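Local coordinates for protein Lysine/ornithine decarboxylase (Selenomonas ruminantium, PDB 5GJO) that catalyses the pyridoxal-phosphate-dependent decarboxylation of both L-lysine and L-ornithine, yielding cadaverine and putrescine with similar efficiency, at residues V134-A139 against E158-L163; I177-G182 against E192-V197. The protein carries 2 engineered substitutions. One frame throughout, in Å; residues are numbered along the deposited sequence.

Contact 1 of 2, residues V134-A139 against E158-L163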
ATOM      1  N   VAL A 134     -29.041   8.474  12.270  1.00 18.80           N
ATOM      2  CA  VAL A 134     -27.655   8.563  12.772  1.00 17.24           C
ATOM      3  C   VAL A 134     -27.458   7.817  14.063  1.00 16.83           C
ATOM      4  O   VAL A 134     -28.324   7.756  14.955  1.00 16.32           O
ATOM      5  CB  VAL A 134     -27.134  10.017  12.918  1.00 17.16           C
ATOM      6  CG1 VAL A 134     -27.170  10.724  11.626  1.00 18.00           C
ATOM      7  CG2 VAL A 134     -27.942  10.786  14.015  1.00 18.84           C
ATOM      8  N   LEU A 135     -26.312   7.098  14.154  1.00 15.16           N
ATOM      9  CA  LEU A 135     -25.865   6.483  15.370  1.00 16.44           C
ATOM     10  C   LEU A 135     -24.588   7.215  15.783  1.00 15.60           C
ATOM     11  O   LEU A 135     -23.640   7.376  15.013  1.00 15.12           O
ATOM     12  CB  LEU A 135     -25.540   4.995  15.211  1.00 17.14           C
ATOM     13  CG  LEU A 135     -26.674   4.092  14.705  1.00 21.20           C
ATOM     14  CD1 LEU A 135     -26.955   4.417  13.278  1.00 28.43           C
ATOM     15  CD2 LEU A 135     -26.154   2.661  14.697  1.00 24.07           C
ATOM     16  N   VAL A 136     -24.527   7.602  17.052  1.00 16.74           N
ATOM     17  CA  VAL A 136     -23.377   8.288  17.535  1.00 14.59           C
ATOM     18  C   VAL A 136     -22.396   7.198  18.009  1.00 14.50           C
ATOM     19  O   VAL A 136     -22.801   6.277  18.666  1.00 14.11           O
ATOM     20  CB  VAL A 136     -23.663   9.278  18.689  1.00 14.98           C
ATOM     21  CG1 VAL A 136     -24.215   8.636  19.906  1.00 15.09           C
ATOM     22  CG2 VAL A 136     -22.389  10.067  19.037  1.00 15.37           C
ATOM     23  N   ARG A 137     -21.127   7.381  17.638  1.00 14.37           N
ATOM     24  CA  ARG A 137     -20.097   6.374  17.979  1.00 13.99           C
ATOM     25  C   ARG A 137     -19.394   6.874  19.230  1.00 11.64           C
ATOM     26  O   ARG A 137     -18.813   8.004  19.200  1.00 12.39           O
ATOM     27  CB  ARG A 137     -19.065   6.324  16.888  1.00 14.88           C
ATOM     28  CG  ARG A 137     -18.031   5.217  17.139  1.00 15.03           C
ATOM     29  CD  ARG A 137     -17.179   5.067  15.909  1.00 15.04           C
ATOM     30  NE  ARG A 137     -16.006   4.245  16.134  1.00 14.31           N
ATOM     31  CZ  ARG A 137     -15.203   3.864  15.132  1.00 16.12           C
ATOM     32  NH1 ARG A 137     -15.549   4.041  13.856  1.00 14.48           N
ATOM     33  NH2 ARG A 137     -14.068   3.187  15.419  1.00 15.54           N
ATOM     34  N   ILE A 138     -19.399   6.050  20.235  1.00 13.44           N
ATOM     35  CA  ILE A 138     -18.701   6.313  21.498  1.00 16.41           C
ATOM     36  C   ILE A 138     -17.328   5.623  21.536  1.00 17.35           C
ATOM     37  O   ILE A 138     -17.161   4.506  21.035  1.00 14.61           O
ATOM     38  CB  ILE A 138     -19.510   5.866  22.738  1.00 17.34           C
ATOM     39  CG1 ILE A 138     -19.933   4.385  22.722  1.00 18.12           C
ATOM     40  CG2 ILE A 138     -20.730   6.777  22.895  1.00 18.84           C
ATOM     41  CD1 ILE A 138     -20.541   3.847  23.989  1.00 20.16           C
ATOM     42  N   ALA A 139     -16.404   6.299  22.184  1.00 16.98           N
ATOM     43  CA  ALA A 139     -15.092   5.783  22.467  1.00 18.00           C
ATOM     44  C   ALA A 139     -15.182   4.804  23.636  1.00 18.45           C
ATOM     45  O   ALA A 139     -15.707   5.128  24.687  1.00 17.90           O
ATOM     46  CB  ALA A 139     -14.123   6.954  22.728  1.00 18.39           C
ATOM     47  N   GLU A 158     -19.648  11.045  27.662  1.00 20.90           N
ATOM     48  CA  GLU A 158     -20.406  12.126  28.244  1.00 25.00           C
ATOM     49  C   GLU A 158     -20.850  13.192  27.212  1.00 22.31           C
ATOM     50  O   GLU A 158     -21.557  14.102  27.573  1.00 22.02           O
ATOM     51  CB  GLU A 158     -19.691  12.696  29.468  1.00 32.28           C
ATOM     52  CG  GLU A 158     -18.422  13.457  29.159  1.00 47.92           C
ATOM     53  CD  GLU A 158     -17.157  12.613  29.046  1.00 70.78           C
ATOM     54  OE1 GLU A 158     -16.085  13.251  29.053  1.00 87.32           O
ATOM     55  OE2 GLU A 158     -17.199  11.368  28.943  1.00 66.54           O
ATOM     56  N   GLU A 159     -20.389  13.092  25.963  1.00 19.26           N
ATOM     57  CA  GLU A 159     -20.860  13.969  24.908  1.00 19.96           C
ATOM     58  C   GLU A 159     -21.880  13.288  24.011  1.00 19.92           C
ATOM     59  O   GLU A 159     -22.399  13.937  23.161  1.00 19.49           O
ATOM     60  CB  GLU A 159     -19.633  14.405  24.111  1.00 20.63           C
ATOM     61  CG  GLU A 159     -19.736  15.486  23.100  1.00 30.22           C
ATOM     62  CD  GLU A 159     -18.389  15.826  22.410  1.00 29.25           C
ATOM     63  OE1 GLU A 159     -18.491  16.374  21.268  1.00 25.83           O
ATOM     64  OE2 GLU A 159     -17.288  15.606  23.043  1.00 28.16           O
ATOM     65  N   ALA A 160     -22.058  11.977  24.147  1.00 17.03           N
ATOM     66  CA  ALA A 160     -22.881  11.183  23.215  1.00 19.07           C
ATOM     67  C   ALA A 160     -24.291  11.718  23.083  1.00 17.81           C
ATOM     68  O   ALA A 160     -24.744  11.960  21.981  1.00 18.06           O
ATOM     69  CB  ALA A 160     -22.877   9.763  23.610  1.00 18.18           C
ATOM     70  N   LEU A 161     -24.973  11.954  24.203  1.00 18.80           N
ATOM     71  CA  LEU A 161     -26.375  12.347  24.116  1.00 21.59           C
ATOM     72  C   LEU A 161     -26.484  13.784  23.649  1.00 20.60           C
ATOM     73  O   LEU A 161     -27.367  14.120  22.860  1.00 22.64           O
ATOM     74  CB  LEU A 161     -27.082  12.099  25.424  1.00 21.51           C
ATOM     75  CG  LEU A 161     -27.059  10.631  25.838  1.00 23.04           C
ATOM     76  CD1 LEU A 161     -27.737  10.504  27.168  1.00 29.61           C
ATOM     77  CD2 LEU A 161     -27.718   9.775  24.752  1.00 24.99           C
ATOM     78  N   ASP A 162     -25.570  14.634  24.057  1.00 20.91           N
ATOM     79  CA  ASP A 162     -25.484  15.967  23.455  1.00 19.65           C
ATOM     80  C   ASP A 162     -25.299  15.989  21.948  1.00 20.36           C
ATOM     81  O   ASP A 162     -25.867  16.839  21.230  1.00 16.89           O
ATOM     82  CB  ASP A 162     -24.375  16.815  24.081  1.00 25.36           C
ATOM     83  CG  ASP A 162     -24.627  17.155  25.571  1.00 27.54           C
ATOM     84  OD1 ASP A 162     -25.789  17.222  26.001  1.00 27.76           O
ATOM     85  OD2 ASP A 162     -23.622  17.297  26.317  1.00 29.86           O
ATOM     86  N   LEU A 163     -24.465  15.079  21.408  1.00 16.99           N
ATOM     87  CA  LEU A 163     -24.357  14.965  19.988  1.00 17.51           C
ATOM     88  C   LEU A 163     -25.656  14.478  19.286  1.00 17.12           C
ATOM     89  O   LEU A 163     -25.992  15.014  18.213  1.00 18.98           O
ATOM     90  CB  LEU A 163     -23.150  14.036  19.606  1.00 17.48           C
ATOM     91  CG  LEU A 163     -21.813  14.706  19.765  1.00 18.09           C
ATOM     92  CD1 LEU A 163     -20.726  13.597  19.813  1.00 18.18           C
ATOM     93  CD2 LEU A 163     -21.501  15.676  18.629  1.00 20.46           C
TER

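Contact 2 of 2, residues I177-G182 against E192-V197. With PLP (pyridoxal-5'-phosphate), chain H.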
ATOM      1  N   ILE A 177     -26.813   4.272  19.142  1.00 16.84           N
ATOM      2  CA  ILE A 177     -25.418   4.296  19.567  1.00 16.45           C
ATOM      3  C   ILE A 177     -24.669   3.137  18.868  1.00 16.74           C
ATOM      4  O   ILE A 177     -25.213   2.045  18.693  1.00 16.80           O
ATOM      5  CB  ILE A 177     -25.318   4.196  21.049  1.00 17.69           C
ATOM      6  CG1 ILE A 177     -26.044   5.431  21.680  1.00 19.98           C
ATOM      7  CG2 ILE A 177     -23.868   4.227  21.525  1.00 19.96           C
ATOM      8  CD1 ILE A 177     -26.092   5.416  23.178  1.00 20.38           C
ATOM      9  N   CYS A 178     -23.428   3.448  18.524  1.00 15.57           N
ATOM     10  CA  CYS A 178     -22.479   2.450  18.026  1.00 15.66           C
ATOM     11  C   CYS A 178     -21.119   2.571  18.691  1.00 15.36           C
ATOM     12  O   CYS A 178     -20.756   3.564  19.308  1.00 13.20           O
ATOM     13  CB  CYS A 178     -22.304   2.568  16.481  1.00 15.04           C
ATOM     14  SG  CYS A 178     -21.515   4.002  15.834  1.00 15.86           S
ATOM     15  N   PHE A 179     -20.352   1.511  18.524  1.00 14.46           N
ATOM     16  CA  PHE A 179     -19.014   1.453  19.038  1.00 13.19           C
ATOM     17  C   PHE A 179     -18.224   0.384  18.233  1.00 13.58           C
ATOM     18  O   PHE A 179     -18.828  -0.481  17.537  1.00 12.26           O
ATOM     19  CB  PHE A 179     -18.910   1.185  20.536  1.00 12.49           C
ATOM     20  CG  PHE A 179     -19.555  -0.085  20.989  1.00 12.05           C
ATOM     21  CD1 PHE A 179     -18.905  -1.291  20.890  1.00 12.51           C
ATOM     22  CD2 PHE A 179     -20.792  -0.091  21.503  1.00 13.02           C
ATOM     23  CE1 PHE A 179     -19.462  -2.465  21.312  1.00 14.02           C
ATOM     24  CE2 PHE A 179     -21.394  -1.256  21.925  1.00 13.20           C
ATOM     25  CZ  PHE A 179     -20.723  -2.464  21.859  1.00 14.70           C
ATOM     26  N   HIS A 180     -16.895   0.550  18.276  1.00 12.15           N
ATOM     27  CA  HIS A 180     -16.011  -0.521  17.710  1.00 13.46           C
ATOM     28  C   HIS A 180     -14.922  -0.685  18.771  1.00 12.79           C
ATOM     29  O   HIS A 180     -14.250   0.293  19.138  1.00 14.76           O
ATOM     30  CB  HIS A 180     -15.470  -0.154  16.378  1.00 15.39           C
ATOM     31  CG  HIS A 180     -14.947  -1.317  15.605  1.00 16.57           C
ATOM     32  ND1 HIS A 180     -14.069  -2.207  16.164  1.00 17.52           N
ATOM     33  CD2 HIS A 180     -15.160  -1.738  14.337  1.00 19.32           C
ATOM     34  CE1 HIS A 180     -13.701  -3.111  15.260  1.00 20.78           C
ATOM     35  NE2 HIS A 180     -14.353  -2.859  14.143  1.00 18.45           N
ATOM     36  N   VAL A 181     -14.782  -1.898  19.229  1.00 11.38           N
ATOM     37  CA  VAL A 181     -13.826  -2.177  20.314  1.00 12.60           C
ATOM     38  C   VAL A 181     -12.345  -2.151  19.855  1.00 12.58           C
ATOM     39  O   VAL A 181     -11.405  -2.088  20.685  1.00 12.57           O
ATOM     40  CB  VAL A 181     -14.114  -3.483  21.059  1.00 12.00           C
ATOM     41  CG1 VAL A 181     -15.469  -3.507  21.719  1.00 15.17           C
ATOM     42  CG2 VAL A 181     -13.872  -4.711  20.219  1.00 13.35           C
ATOM     43  N   GLY A 182     -12.176  -2.204  18.544  1.00 11.19           N
ATOM     44  CA  GLY A 182     -10.878  -2.292  17.904  1.00 11.90           C
ATOM     45  C   GLY A 182     -10.734  -3.582  17.104  1.00 13.59           C
ATOM     46  O   GLY A 182     -11.474  -4.496  17.307  1.00 13.58           O
ATOM     47  N   GLU A 192     -18.608  -6.606  26.393  1.00 14.13           N
ATOM     48  CA  GLU A 192     -19.540  -6.621  27.511  1.00 15.33           C
ATOM     49  C   GLU A 192     -19.615  -5.278  28.223  1.00 14.39           C
ATOM     50  O   GLU A 192     -20.673  -4.827  28.578  1.00 16.81           O
ATOM     51  CB  GLU A 192     -19.164  -7.723  28.493  1.00 18.99           C
ATOM     52  CG  GLU A 192     -19.362  -9.106  27.922  1.00 21.00           C
ATOM     53  CD  GLU A 192     -18.834 -10.221  28.800  1.00 24.28           C
ATOM     54  OE1 GLU A 192     -19.465 -11.266  28.838  1.00 26.11           O
ATOM     55  OE2 GLU A 192     -17.789 -10.061  29.428  1.00 25.74           O
ATOM     56  N   GLU A 193     -18.466  -4.670  28.421  1.00 14.65           N
ATOM     57  CA  GLU A 193     -18.354  -3.339  29.014  1.00 14.70           C
ATOM     58  C   GLU A 193     -19.018  -2.225  28.174  1.00 16.09           C
ATOM     59  O   GLU A 193     -19.736  -1.412  28.689  1.00 15.00           O
ATOM     60  CB  GLU A 193     -16.885  -2.994  29.289  1.00 17.85           C
ATOM     61  CG  GLU A 193     -16.628  -1.528  29.602  1.00 21.53           C
ATOM     62  CD  GLU A 193     -15.188  -1.196  29.997  1.00 22.80           C
ATOM     63  OE1 GLU A 193     -14.543  -2.030  30.633  1.00 25.51           O
ATOM     64  OE2 GLU A 193     -14.735  -0.089  29.699  1.00 22.14           O
ATOM     65  N   ALA A 194     -18.785  -2.234  26.872  1.00 14.22           N
ATOM     66  CA  ALA A 194     -19.397  -1.283  25.958  1.00 15.68           C
ATOM     67  C   ALA A 194     -20.898  -1.365  25.958  1.00 14.78           C
ATOM     68  O   ALA A 194     -21.603  -0.298  25.919  1.00 17.26           O
ATOM     69  CB  ALA A 194     -18.809  -1.473  24.584  1.00 14.04           C
ATOM     70  N   LEU A 195     -21.381  -2.581  26.023  1.00 15.48           N
ATOM     71  CA  LEU A 195     -22.801  -2.843  26.164  1.00 15.04           C
ATOM     72  C   LEU A 195     -23.439  -2.224  27.422  1.00 18.12           C
ATOM     73  O   LEU A 195     -24.542  -1.616  27.344  1.00 17.67           O
ATOM     74  CB  LEU A 195     -23.087  -4.327  26.064  1.00 13.92           C
ATOM     75  CG  LEU A 195     -22.929  -4.774  24.583  1.00 14.39           C
ATOM     76  CD1 LEU A 195     -22.932  -6.293  24.595  1.00 15.39           C
ATOM     77  CD2 LEU A 195     -23.933  -4.243  23.563  1.00 15.70           C
ATOM     78  N   LEU A 196     -22.733  -2.287  28.529  1.00 15.11           N
ATOM     79  CA  LEU A 196     -23.274  -1.725  29.823  1.00 16.81           C
ATOM     80  C   LEU A 196     -23.294  -0.232  29.689  1.00 16.97           C
ATOM     81  O   LEU A 196     -24.209   0.428  30.133  1.00 15.28           O
ATOM     82  CB  LEU A 196     -22.390  -2.094  31.002  1.00 15.67           C
ATOM     83  CG  LEU A 196     -22.552  -3.576  31.361  1.00 17.68           C
ATOM     84  CD1 LEU A 196     -21.366  -4.148  32.069  1.00 20.15           C
ATOM     85  CD2 LEU A 196     -23.777  -3.884  32.211  1.00 19.26           C
ATOM     86  N   VAL A 197     -22.235   0.331  29.133  1.00 15.52           N
ATOM     87  CA  VAL A 197     -22.193   1.773  28.919  1.00 18.02           C
ATOM     88  C   VAL A 197     -23.329   2.267  28.038  1.00 20.18           C
ATOM     89  O   VAL A 197     -24.044   3.263  28.344  1.00 16.94           O
ATOM     90  CB  VAL A 197     -20.825   2.230  28.323  1.00 18.47           C
ATOM     91  CG1 VAL A 197     -20.845   3.700  27.970  1.00 18.96           C
ATOM     92  CG2 VAL A 197     -19.686   1.933  29.335  1.00 19.33           C
TER
HETATM   93  N1  PLP H 406     -16.889  -1.402  10.905  1.00 35.98           N
HETATM   94  C2  PLP H 406     -16.157  -0.273  11.063  1.00 46.50           C
HETATM   95  C2A PLP H 406     -16.849   1.054  11.220  1.00 49.94           C
HETATM   96  C3  PLP H 406     -14.674  -0.342  11.082  1.00 39.68           C
HETATM   97  O3  PLP H 406     -13.917   0.779  11.240  1.00 32.07           O
HETATM   98  C4  PLP H 406     -14.049  -1.674  10.923  1.00 37.42           C
HETATM   99  C4A PLP H 406     -12.579  -1.844  10.928  1.00 42.13           C
HETATM  100  O4A PLP H 406     -11.856  -0.908  10.634  1.00 35.07           O
HETATM  101  C5  PLP H 406     -14.962  -2.831  10.758  1.00 35.06           C
HETATM  102  C6  PLP H 406     -16.339  -2.621  10.760  1.00 31.96           C
HETATM  103  C5A PLP H 406     -14.403  -4.225  10.590  1.00 29.43           C
HETATM  104  O4P PLP H 406     -13.484  -4.499  11.645  1.00 17.35           O
HETATM  105  P   PLP H 406     -12.906  -5.986  11.860  1.00 12.30           P
HETATM  106  O1P PLP H 406     -14.131  -6.811  12.174  1.00 11.87           O
HETATM  107  O2P PLP H 406     -11.941  -5.839  13.012  1.00 15.03           O
HETATM  108  O3P PLP H 406     -12.254  -6.317  10.538  1.00 13.73           O

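Contact 1 of 2, residues V134-A139 against E158-L163
V136 meets the first turn of helix 160-169 with both of its methyl groups, each resting on a different residue of that turn. CG1 faces A160, 4.0 Å from its carbonyl O and 4.1 Å from its CB. CG2, anti to the backbone N, reaches L163 instead, where its closest partner is CD1 at 4.0 Å. The valine and leucine side chains cross at about a right angle. A160 carries the second large share of the buried surface. Its small CB lets the helix come close to the strand, with the CA atoms of V136 and A160 6.4 Å apart, and it also takes the tightest touch of the contact, 3.7 Å to I138 CG2. No hydrogen bond spans the two segments; what passes between them is apolar packing of buried side chains. This is a strand-to-helix layer of the barrel domain, within the beta-alpha-beta unit formed by strand 133-137, helix 160-169 and strand 173-178. F116 of strand 113-116 packs on V136 and L163, while I177 of strand 173-178 touches V136 and I138, and V197 of helix 189-207 also meets I138.

Contact 2 of 2, residues I177-G182 against E192-V197
The beta-alpha-beta unit of strand 173-178, helix 189-207 and strand 214-216, part of the barrel domain that binds pyridoxal phosphate, contains this contact, in which the C-terminal part of segment 177-182 packs against the helix on one side and reaches the cofactor on the other. F179 supplies the helix side. Its CG sits between the backbone N and the carbonyl carbon (chi1 58°), which carries the ring out toward the helix, where one face is turned to A194. The CB of A194 stands over the middle of the face, 3.4 Å from the centroid of the F179 ring and 12° off its normal, a well-centred CH-pi contact. L195 comes in at the ring edge, near its plane: CD2 lies 4.0 Å from CZ of F179, and the two side chains cross roughly at right angles. The next residue, H180, has its CB directed away from the helix. Its imidazole presents the CD2-NE2 edge to the face of the PLP pyridine ring, with CD2 3.6 Å from C3 of PLP. NE2 donates a hydrogen bond of 3.1 Å to the ester oxygen O4P of PLP, at an N-H...O angle of 162°. On the far side of the ring, G182 N donates to ND1 of H180 (3.0 Å), nearly in the imidazole plane. Both ring nitrogens are thus engaged, which should restrict rotation of the imidazole. Around this layer, V140 and I217 of adjoining loops also pack on F179, L195 continues to Q243 and I244 of helix 233-247, and I177 and F179 pair through their backbones with D216 of strand 214-216.

How the contacts relate
Contacts 1 and 2 illustrate how successive units of a parallel barrel share a strand: helix 160-169 leads into strand 173-178, which lies beside strand 133-137. Their centres are 12 Å apart, and the N and O of C178 both probably bond to segment 134-139, V136 O 2.9 Å from C178 N and I138 N 3.0 Å from C178 O. The outward residues V136, I138 and F179 meet helices, whereas R137 and H180 face away from them and touch each other. Contact 2 reaches PLP through H180; in contact 1 the I138 side chain, on the helix side, is about 12 Å from PLP, while R137 NH1 lies 4.2 Å from PLP C2A. R137 also hydrogen-bonds the carbonyl of pocket residue L149.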